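Local coordinates for protein beta-galactosidase (Trichoderma reesei, PDB 3OG2) that probably hydrolyses terminal non-reducing beta-D-galactose residues of beta-D-galactosides, as a glycosylated family 35 glycoside hydrolase with a TIM-barrel domain, at residues 304-309 and 361-365. Residues are numbered along the deposited sequence.
With MAN (alpha-D-mannopyranose), chain B.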
loop_
_atom_site.group_PDB
_atom_site.type_symbol
_atom_site.label_atom_id
_atom_site.label_comp_id
_atom_site.label_asym_id
_atom_site.label_seq_id
_atom_site.Cartn_x
_atom_site.Cartn_y
_atom_site.Cartn_z
ATOM N N GLU A 304 -10.941 -7.389 -9.790
ATOM C CA GLU A 304 -11.798 -6.637 -8.839
ATOM C C GLU A 304 -13.256 -6.923 -9.072
ATOM O O GLU A 304 -14.040 -7.175 -8.143
ATOM C CB GLU A 304 -11.585 -5.108 -8.938
ATOM C CG GLU A 304 -10.145 -4.745 -8.502
ATOM C CD GLU A 304 -9.968 -3.244 -8.602
ATOM O OE1 GLU A 304 -10.616 -2.626 -9.540
ATOM O OE2 GLU A 304 -9.165 -2.685 -7.866
ATOM N N ARG A 305 -13.692 -6.872 -10.353
ATOM C CA ARG A 305 -15.171 -7.022 -10.490
ATOM C C ARG A 305 -15.583 -8.457 -10.173
ATOM O O ARG A 305 -16.657 -8.606 -9.558
ATOM C CB ARG A 305 -15.623 -6.506 -11.815
ATOM C CG ARG A 305 -15.043 -7.287 -12.963
ATOM C CD ARG A 305 -15.045 -6.350 -14.219
ATOM N NE ARG A 305 -14.733 -7.200 -15.354
ATOM C CZ ARG A 305 -14.587 -6.784 -16.622
ATOM N NH1 ARG A 305 -14.662 -5.492 -16.990
ATOM N NH2 ARG A 305 -14.347 -7.717 -17.549
ATOM N N VAL A 306 -14.799 -9.488 -10.508
ATOM C CA VAL A 306 -15.251 -10.849 -10.134
ATOM C C VAL A 306 -15.068 -11.113 -8.657
ATOM O O VAL A 306 -15.994 -11.570 -7.957
ATOM C CB VAL A 306 -14.502 -11.918 -10.963
ATOM C CG1 VAL A 306 -14.915 -13.328 -10.527
ATOM C CG2 VAL A 306 -14.728 -11.744 -12.469
ATOM N N PHE A 307 -13.842 -10.866 -8.132
ATOM C CA PHE A 307 -13.619 -11.253 -6.741
ATOM C C PHE A 307 -14.261 -10.315 -5.721
ATOM O O PHE A 307 -14.701 -10.768 -4.655
ATOM C CB PHE A 307 -12.105 -11.320 -6.436
ATOM C CG PHE A 307 -11.437 -12.573 -6.978
ATOM C CD1 PHE A 307 -11.084 -12.678 -8.306
ATOM C CD2 PHE A 307 -11.160 -13.623 -6.053
ATOM C CE1 PHE A 307 -10.435 -13.796 -8.764
ATOM C CE2 PHE A 307 -10.524 -14.777 -6.540
ATOM C CZ PHE A 307 -10.164 -14.854 -7.871
ATOM N N TYR A 308 -14.320 -9.015 -5.987
ATOM C CA TYR A 308 -14.898 -8.111 -4.971
ATOM C C TYR A 308 -16.403 -8.279 -4.933
ATOM O O TYR A 308 -17.016 -8.298 -3.860
ATOM C CB TYR A 308 -14.514 -6.661 -5.166
ATOM C CG TYR A 308 -13.016 -6.373 -5.007
ATOM C CD1 TYR A 308 -12.091 -7.365 -4.726
ATOM C CD2 TYR A 308 -12.572 -5.064 -5.142
ATOM C CE1 TYR A 308 -10.746 -7.061 -4.582
ATOM C CE2 TYR A 308 -11.223 -4.754 -5.011
ATOM C CZ TYR A 308 -10.327 -5.758 -4.726
ATOM O OH TYR A 308 -8.993 -5.445 -4.599
ATOM N N LYS A 309 -17.049 -8.435 -6.099
ATOM C CA LYS A 309 -18.504 -8.702 -6.066
ATOM C C LYS A 309 -18.775 -10.076 -5.465
ATOM O O LYS A 309 -19.849 -10.254 -4.883
ATOM C CB LYS A 309 -19.078 -8.585 -7.483
ATOM C CG LYS A 309 -19.024 -7.123 -7.979
ATOM C CD LYS A 309 -19.507 -6.978 -9.416
ATOM C CE LYS A 309 -19.209 -5.543 -9.907
ATOM N NZ LYS A 309 -19.761 -5.266 -11.234
ATOM N N GLU A 361 -12.515 1.024 -11.953
ATOM C CA GLU A 361 -13.495 -0.047 -11.652
ATOM C C GLU A 361 -13.817 -0.080 -10.162
ATOM O O GLU A 361 -14.968 -0.279 -9.780
ATOM C CB GLU A 361 -12.913 -1.369 -12.101
ATOM C CG GLU A 361 -13.692 -2.556 -11.525
ATOM C CD GLU A 361 -15.160 -2.656 -11.883
ATOM O OE1 GLU A 361 -15.473 -2.336 -13.070
ATOM O OE2 GLU A 361 -16.041 -3.079 -11.051
ATOM N N LEU A 362 -12.802 0.139 -9.304
ATOM C CA LEU A 362 -13.065 0.125 -7.854
ATOM C C LEU A 362 -13.984 1.264 -7.470
ATOM O O LEU A 362 -14.850 1.077 -6.592
ATOM C CB LEU A 362 -11.728 0.181 -7.136
ATOM C CG LEU A 362 -11.746 0.031 -5.634
ATOM C CD1 LEU A 362 -12.511 -1.211 -5.176
ATOM C CD2 LEU A 362 -10.289 -0.053 -5.148
ATOM N N LYS A 363 -13.839 2.429 -8.128
ATOM C CA LYS A 363 -14.754 3.548 -7.854
ATOM C C LYS A 363 -16.185 3.180 -8.194
ATOM O O LYS A 363 -17.109 3.582 -7.503
ATOM C CB LYS A 363 -14.310 4.734 -8.737
ATOM C CG LYS A 363 -15.220 5.943 -8.600
ATOM C CD LYS A 363 -14.672 7.208 -9.324
ATOM C CE LYS A 363 -14.479 6.881 -10.824
ATOM N NZ LYS A 363 -14.085 8.127 -11.555
ATOM N N LEU A 364 -16.435 2.407 -9.277
ATOM C CA LEU A 364 -17.827 2.055 -9.572
ATOM C C LEU A 364 -18.433 1.274 -8.408
ATOM O O LEU A 364 -19.609 1.451 -8.052
ATOM C CB LEU A 364 -17.895 1.194 -10.824
ATOM C CG LEU A 364 -17.253 1.749 -12.081
ATOM C CD1 LEU A 364 -17.500 0.789 -13.252
ATOM C CD2 LEU A 364 -17.798 3.127 -12.409
ATOM N N GLN A 365 -17.598 0.418 -7.809
ATOM C CA GLN A 365 -18.103 -0.415 -6.700
ATOM C C GLN A 365 -18.294 0.371 -5.424
ATOM O O GLN A 365 -19.309 0.195 -4.734
ATOM C CB GLN A 365 -17.102 -1.555 -6.451
ATOM C CG GLN A 365 -16.959 -2.500 -7.672
ATOM C CD GLN A 365 -15.957 -3.597 -7.379
ATOM O OE1 GLN A 365 -15.644 -3.934 -6.224
ATOM N NE2 GLN A 365 -15.402 -4.198 -8.400
HETATM C C1 MAN B . -12.723 -4.514 -22.880
HETATM C C2 MAN B . -13.916 -5.164 -22.204
HETATM C C3 MAN B . -13.647 -5.484 -20.732
HETATM C C4 MAN B . -12.369 -6.310 -20.655
HETATM C C5 MAN B . -11.201 -5.524 -21.276
HETATM C C6 MAN B . -9.940 -6.421 -21.337
HETATM O O2 MAN B . -14.133 -6.369 -22.920
HETATM O O3 MAN B . -14.728 -6.199 -20.176
HETATM O O4 MAN B . -12.076 -6.528 -19.297
HETATM O O5 MAN B . -11.550 -5.235 -22.627
HETATM O O6 MAN B . -8.832 -5.637 -21.746
HETATM O O HOH W 1 -14.122 -3.191 -15.191
HETATM O O HOH W 2 -18.593 -2.827 -11.551
#
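Two waters, rather than direct salt bridges, link the opposite charges of this buried pair of TIM-barrel-domain helices. The carboxylate of E361 accepts a hydrogen bond from each: water 1 takes one from R305 NH1, water 2 one from K309 NZ, which lies 4.3 Å from E361 OE2. Long side chains suit both cations: R305 also reaches a mannose of an attached glycan, its NH2 lying 3.1 Å from MAN O3, while its NE binds the carbonyl of R448; K309 forms a salt bridge with E470. The segment axes cross at -34°, 10.4 Å apart, a gap that a glutamine's neutral amide can span: Q365 NE2 donates to E361 OE2 (2.9 Å), one turn earlier, and weakly to E304 O (3.3 Å), already the acceptor for Y308 N. L362 offers the Y308 ring an apolar partner, Y308 CE2 meeting L362 CD1 at 3.8 Å, and the tyrosine hydroxyl bonds to Q280 O of a barrel strand. A single carboxylate thus serves an amide and two hydrated cations, so the helices meet through a polar network that R305 extends to the protein's own glycan.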